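Local coordinates for histidine triad (HIT) protein (Marinobacter aquaeolei, PDB 3OHE), which is a histidine triad (HIT) family protein, probably a hydrolase or transferase acting on nucleotide conjugates, at the interface of chains A and B. Numbering follows the deposited sequence. Chains: chain A/B, Histidine triad (HIT) protein.

The three contacts are patches of a two-fold symmetric interface between identical chains. Contacts 2 and 3 are nearest, their C-alpha centres about 11 Å apart, while contact 1 lies about 21 Å from contact 2 and 22 Å from contact 3. Symmetry makes them overlap: Lys77 at the start of strand 77-82, and Leu83 and Asn85 just past its end, serve contacts 1 and 2 with the chains exchanged, and Glu46, Tyr48, Met70 and Met78 do likewise in contacts 1 and 3. Strand 77-82 thus enters all three, which fits the dimer common in HIT proteins, although an assembly alone does not prove it.

Contact 1: the interface of chains A and B. Residues chain A 45-46, 48, 82-85; chain B 70, 76-78.
The loop carrying A:Arg45 and A:Glu46 and the turn A:Leu83 to A:Asn85 receive the start of strand 77-82 of chain B. B:Lys77 reaches between the two chain A segments with CG anti to its backbone N (chi1 -172°), and bends at chi2 and chi4 bring NZ between A:Glu46 and A:Leu83. There NZ donates to A:Leu83 O at 2.8 Å, tilted from the carbonyl plane, and to B:Met78 O at 2.9 Å, within the carbonyl plane. NZ forms a salt bridge to A:Glu46 OE2 at 3.1 Å. A water links NZ to A:Arg45 O. A long lysine suits this place, since its head can serve several acceptors, which would help stabilise its charge. A:Glu46 bends at chi2 (-71°), presenting OE2 to the backbone N of B:Met78 at 2.9 Å; the bond is nearly straight (175° at H), on the syn side, though tilted out of the carboxylate plane. A carboxylate suits A:Glu46 because its two oxygens can take the backbone N-H and the lysine together. OE1 holds a second water shared with A:Ala82 O and B:Met78 O. A:Arg45 NH2 adds a weak bond to B:Asp76 O. The site joins two loops of one subunit to the start of strand 77-82 of the other.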
# COMPACT_ATOMS: atom_id res chain seq x y z
N ARG A 45 -4.08 -5.87 -12.75
CA ARG A 45 -2.99 -6.30 -11.87
C ARG A 45 -2.54 -5.21 -10.89
O ARG A 45 -2.11 -5.53 -9.79
CB ARG A 45 -1.78 -6.75 -12.71
CG ARG A 45 -2.03 -8.02 -13.51
CD ARG A 45 -0.95 -8.25 -14.58
NE ARG A 45 0.40 -8.24 -14.02
CZ ARG A 45 1.00 -9.28 -13.46
NH1 ARG A 45 0.43 -10.47 -13.46
NH2 ARG A 45 2.24 -9.16 -12.94
N GLU A 46 -2.62 -3.96 -11.31
CA GLU A 46 -2.04 -2.83 -10.62
C GLU A 46 -3.06 -1.70 -10.52
O GLU A 46 -3.89 -1.53 -11.41
CB GLU A 46 -0.83 -2.27 -11.40
CG GLU A 46 0.25 -3.29 -11.72
CD GLU A 46 1.06 -3.73 -10.50
OE1 GLU A 46 0.86 -3.19 -9.36
OE2 GLU A 46 1.93 -4.63 -10.69
N TYR A 48 -2.62 1.39 -11.11
CA TYR A 48 -2.48 2.30 -12.22
C TYR A 48 -3.16 1.82 -13.51
O TYR A 48 -3.30 2.61 -14.47
CB TYR A 48 -0.98 2.64 -12.46
CG TYR A 48 -0.12 1.49 -12.92
CD1 TYR A 48 -0.15 1.03 -14.24
CD2 TYR A 48 0.79 0.91 -12.08
CE1 TYR A 48 0.66 -0.00 -14.63
CE2 TYR A 48 1.62 -0.10 -12.48
CZ TYR A 48 1.55 -0.55 -13.74
OH TYR A 48 2.38 -1.56 -14.14
N ALA A 82 -0.94 -2.84 -1.75
CA ALA A 82 -1.29 -3.62 -2.94
C ALA A 82 0.02 -4.35 -3.29
O ALA A 82 1.00 -3.70 -3.68
CB ALA A 82 -1.76 -2.68 -4.09
N LEU A 83 0.05 -5.67 -3.12
CA LEU A 83 1.23 -6.50 -3.27
C LEU A 83 0.98 -7.44 -4.48
O LEU A 83 1.42 -7.13 -5.60
CB LEU A 83 1.52 -7.22 -1.95
CG LEU A 83 1.70 -6.31 -0.75
CD1 LEU A 83 1.87 -7.12 0.52
CD2 LEU A 83 2.82 -5.29 -0.95
N GLY A 84 0.31 -8.57 -4.28
CA GLY A 84 -0.12 -9.39 -5.40
C GLY A 84 0.97 -10.17 -6.11
O GLY A 84 0.84 -10.43 -7.31
N ASN A 85 2.02 -10.59 -5.40
CA ASN A 85 3.10 -11.29 -6.07
C ASN A 85 2.64 -12.66 -6.58
O ASN A 85 3.13 -13.10 -7.63
CB ASN A 85 4.29 -11.44 -5.16
CG ASN A 85 4.90 -10.09 -4.82
OD1 ASN A 85 4.79 -9.14 -5.59
ND2 ASN A 85 5.54 -10.01 -3.67
N MSE B 70 7.82 0.44 -13.69
CA MSE B 70 7.68 -0.88 -14.30
C MSE B 70 8.38 -0.95 -15.64
O MSE B 70 9.09 -1.91 -15.93
CB MSE B 70 6.21 -1.26 -14.43
CG MSE B 70 5.61 -1.71 -13.13
SE MSE B 70 6.18 -3.49 -12.61
CE MSE B 70 5.16 -4.40 -13.97
N ASP B 76 8.34 -7.21 -13.10
CA ASP B 76 7.27 -8.16 -13.18
C ASP B 76 6.01 -7.73 -12.43
O ASP B 76 4.88 -8.00 -12.87
CB ASP B 76 7.71 -9.53 -12.66
CG ASP B 76 8.74 -10.19 -13.56
OD1 ASP B 76 8.71 -9.96 -14.80
OD2 ASP B 76 9.55 -10.98 -13.01
N LYS B 77 6.17 -7.07 -11.29
CA LYS B 77 5.02 -6.72 -10.43
C LYS B 77 5.42 -5.56 -9.53
O LYS B 77 6.55 -5.53 -9.07
CB LYS B 77 4.63 -7.91 -9.57
CG LYS B 77 3.34 -7.76 -8.75
CD LYS B 77 2.09 -7.71 -9.65
CE LYS B 77 0.82 -7.35 -8.84
NZ LYS B 77 1.00 -6.01 -8.11
N MSE B 78 4.51 -4.61 -9.30
CA MSE B 78 4.75 -3.59 -8.28
C MSE B 78 4.23 -3.98 -6.92
O MSE B 78 3.23 -4.70 -6.80
CB MSE B 78 4.08 -2.25 -8.61
CG MSE B 78 4.59 -1.60 -9.86
SE MSE B 78 6.47 -1.06 -9.71
CE MSE B 78 6.42 0.23 -8.28
O HOH W 1 -1.42 -4.84 -7.17
O HOH W 2 0.79 -2.89 -6.39

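Contact 2: the interface of chains A and B. Residues chain A 77, 79, 97, 105-106; chain B 83, 85.
The turn after strand 77-82 of chain B, on the way to strand 92-97, which carries part of the histidine-triad motif, inserts B:Asn85 against A:Asn79, A:Arg97 and the loop at A:Pro105. Asparagine suits the spot because one flat amide can both accept and donate. Its CG is anti to the carbonyl carbon (chi1 -61°), turning the amide toward chain A. B:Asn85 OD1 accepts from A:Asn79 ND2 at 2.9 Å, a fairly straight bond (164° at H) in the donor's amide plane but tilted from the acceptor's carbonyl plane, with the two amides only 25° apart. B:Asn85 ND2 gives its N-H to A:Pro105 O at 3.0 Å, approaching from above that carbonyl plane. A:Arg97 NH1 donates to A:Asn79 OD1 at 2.9 Å, which supports the amide orientation with ND2 toward chain B. A:Arg97 NH1 lies 3.2 Å from B:Asn85 ND2, but both donate, so this is no hydrogen bond. The guanidinium is held end-on, NH1 and NH2 both gripping A:Gly106 O. A:Asn79 CB packs on the methyl CD2 of B:Leu83 at 3.7 Å. An alanine in place of A:Asn79 would probably leave B:Asn85 OD1 and A:Arg97 NH1 each without this mate and the B:Asn85 amide freer to turn. The patch ties this turn to the other subunit.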
# COMPACT_ATOMS: atom_id res chain seq x y z
N LYS A 77 -2.34 2.23 14.22
CA LYS A 77 -1.79 2.60 12.92
C LYS A 77 -2.45 1.71 11.87
O LYS A 77 -2.69 0.56 12.11
CB LYS A 77 -0.28 2.37 12.91
CG LYS A 77 0.45 2.90 11.69
CD LYS A 77 0.43 4.44 11.60
CE LYS A 77 0.99 4.99 10.25
NZ LYS A 77 0.24 4.42 9.06
N ASN A 79 -2.13 -0.12 8.11
CA ASN A 79 -1.22 -0.56 7.04
C ASN A 79 -2.09 -0.85 5.80
O ASN A 79 -3.06 -1.62 5.89
CB ASN A 79 -0.46 -1.80 7.42
CG ASN A 79 0.61 -1.63 8.51
OD1 ASN A 79 1.23 -2.65 8.86
ND2 ASN A 79 0.86 -0.42 9.02
N ARG A 97 -3.29 -2.10 12.96
CA ARG A 97 -2.15 -2.50 13.79
C ARG A 97 -2.22 -1.88 15.18
O ARG A 97 -2.79 -0.79 15.36
CB ARG A 97 -0.82 -2.06 13.13
CG ARG A 97 -0.63 -2.55 11.72
CD ARG A 97 -0.63 -4.06 11.60
NE ARG A 97 0.37 -4.68 12.47
CZ ARG A 97 1.64 -4.87 12.14
NH1 ARG A 97 2.10 -4.50 10.97
NH2 ARG A 97 2.47 -5.41 13.02
N PRO A 105 6.90 -3.98 15.50
CA PRO A 105 6.51 -3.05 14.45
C PRO A 105 6.73 -3.50 12.99
O PRO A 105 6.61 -2.67 12.07
CB PRO A 105 7.39 -1.85 14.76
CG PRO A 105 8.68 -2.49 15.05
CD PRO A 105 8.29 -3.71 15.93
N GLY A 106 7.03 -4.77 12.74
CA GLY A 106 7.17 -5.28 11.40
C GLY A 106 5.86 -5.53 10.66
O GLY A 106 4.78 -5.38 11.24
N LEU B 83 2.80 2.00 5.36
CA LEU B 83 2.91 1.16 6.57
C LEU B 83 3.12 2.10 7.76
O LEU B 83 2.16 2.46 8.46
CB LEU B 83 4.02 0.09 6.37
CG LEU B 83 3.84 -0.82 5.14
CD1 LEU B 83 5.03 -1.75 5.01
CD2 LEU B 83 2.51 -1.59 5.18
N ASN B 85 4.80 1.98 10.76
CA ASN B 85 4.70 1.58 12.16
C ASN B 85 5.77 2.19 13.05
O ASN B 85 5.52 2.40 14.24
CB ASN B 85 4.74 0.07 12.28
CG ASN B 85 3.61 -0.61 11.55
OD1 ASN B 85 2.54 -0.07 11.38
ND2 ASN B 85 3.86 -1.85 11.16

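Contact 3: the interface of chains A and B. Residues chain A 66-67, 70, 78; chain B 46, 48.
Two first torsions bring B:Tyr48 and A:Glu67 together: the tyrosine CG sits between its backbone N and carbonyl carbon (chi1 62°), swinging the ring toward chain A, while the glutamate CG is anti to its backbone N (chi1 -171°) and the chain beyond runs extended alongside the ring. A:Glu67 CB lies over the centre of the ring face in a CH-pi contact, 3.7 Å from the centroid. Further out, CG touches CE1 at 3.6 Å, and the carboxylate, only 15° from parallel to the ring, lies above its plane and beyond the CD1 side of the rim. Glutamate suits this place because its aliphatic stem covers the aromatic face while its polar end reaches water: OE1 binds a water at 2.8 Å that also contacts B:Tyr48 O at 2.9 Å. The opposite face is backed by B:Glu46 CB, 3.4 Å above the plane and offset toward the rim, so the ring is held between a residue of its own chain and one of the partner. At the rim, A:Ser66 CB lies 3.7 Å from CD2; a small side chain fits where helix and ring come close. The phenol OH rests against the CG methylene of the selenomethionine A:Met70 at 3.4 Å. The site therefore lies where the short 3-10 helix 47-49 of chain B packs on the later turns of helix 52-72 of chain A, beside the start of strand 77-82.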
# COMPACT_ATOMS: atom_id res chain seq x y z
N SER A 66 -10.44 2.85 5.72
CA SER A 66 -9.30 2.92 6.65
C SER A 66 -9.65 3.76 7.87
O SER A 66 -9.49 3.32 9.01
CB SER A 66 -8.06 3.54 5.99
OG SER A 66 -7.54 2.72 4.98
N GLU A 67 -10.14 4.98 7.65
CA GLU A 67 -10.48 5.84 8.78
C GLU A 67 -11.54 5.21 9.67
O GLU A 67 -11.46 5.26 10.91
CB GLU A 67 -10.92 7.22 8.28
CG GLU A 67 -11.07 8.20 9.42
CD GLU A 67 -11.26 9.64 9.05
OE1 GLU A 67 -11.27 9.97 7.86
OE2 GLU A 67 -11.41 10.44 10.01
N MSE A 70 -10.10 2.32 11.75
CA MSE A 70 -9.29 2.80 12.85
C MSE A 70 -10.12 3.09 14.08
O MSE A 70 -9.74 2.70 15.21
CB MSE A 70 -8.49 4.01 12.42
CG MSE A 70 -7.29 3.69 11.62
SE MSE A 70 -5.86 2.94 12.77
CE MSE A 70 -5.35 4.60 13.70
N MSE A 78 -2.72 2.30 10.70
CA MSE A 78 -3.13 1.49 9.55
C MSE A 78 -1.98 1.06 8.71
O MSE A 78 -0.98 1.76 8.59
CB MSE A 78 -4.10 2.25 8.64
CG MSE A 78 -5.43 2.52 9.28
SE MSE A 78 -6.45 0.93 9.79
CE MSE A 78 -6.74 -0.00 8.17
N GLU B 46 -1.61 9.22 7.92
CA GLU B 46 -2.37 8.31 7.07
C GLU B 46 -2.80 9.07 5.82
O GLU B 46 -3.07 10.27 5.89
CB GLU B 46 -3.61 7.81 7.84
CG GLU B 46 -3.36 7.13 9.16
CD GLU B 46 -2.74 5.73 9.03
OE1 GLU B 46 -2.54 5.25 7.89
OE2 GLU B 46 -2.42 5.16 10.09
N TYR B 48 -5.66 9.11 4.48
CA TYR B 48 -7.00 9.69 4.63
C TYR B 48 -7.02 11.01 5.40
O TYR B 48 -8.03 11.70 5.40
CB TYR B 48 -7.96 8.69 5.26
CG TYR B 48 -7.58 8.24 6.66
CD1 TYR B 48 -7.79 9.05 7.77
CD2 TYR B 48 -7.08 6.97 6.89
CE1 TYR B 48 -7.50 8.61 9.04
CE2 TYR B 48 -6.77 6.51 8.16
CZ TYR B 48 -6.98 7.34 9.24
OH TYR B 48 -6.68 6.83 10.49
O HOH W 3 -1.33 3.43 6.00
O HOH W 4 -10.24 12.49 7.02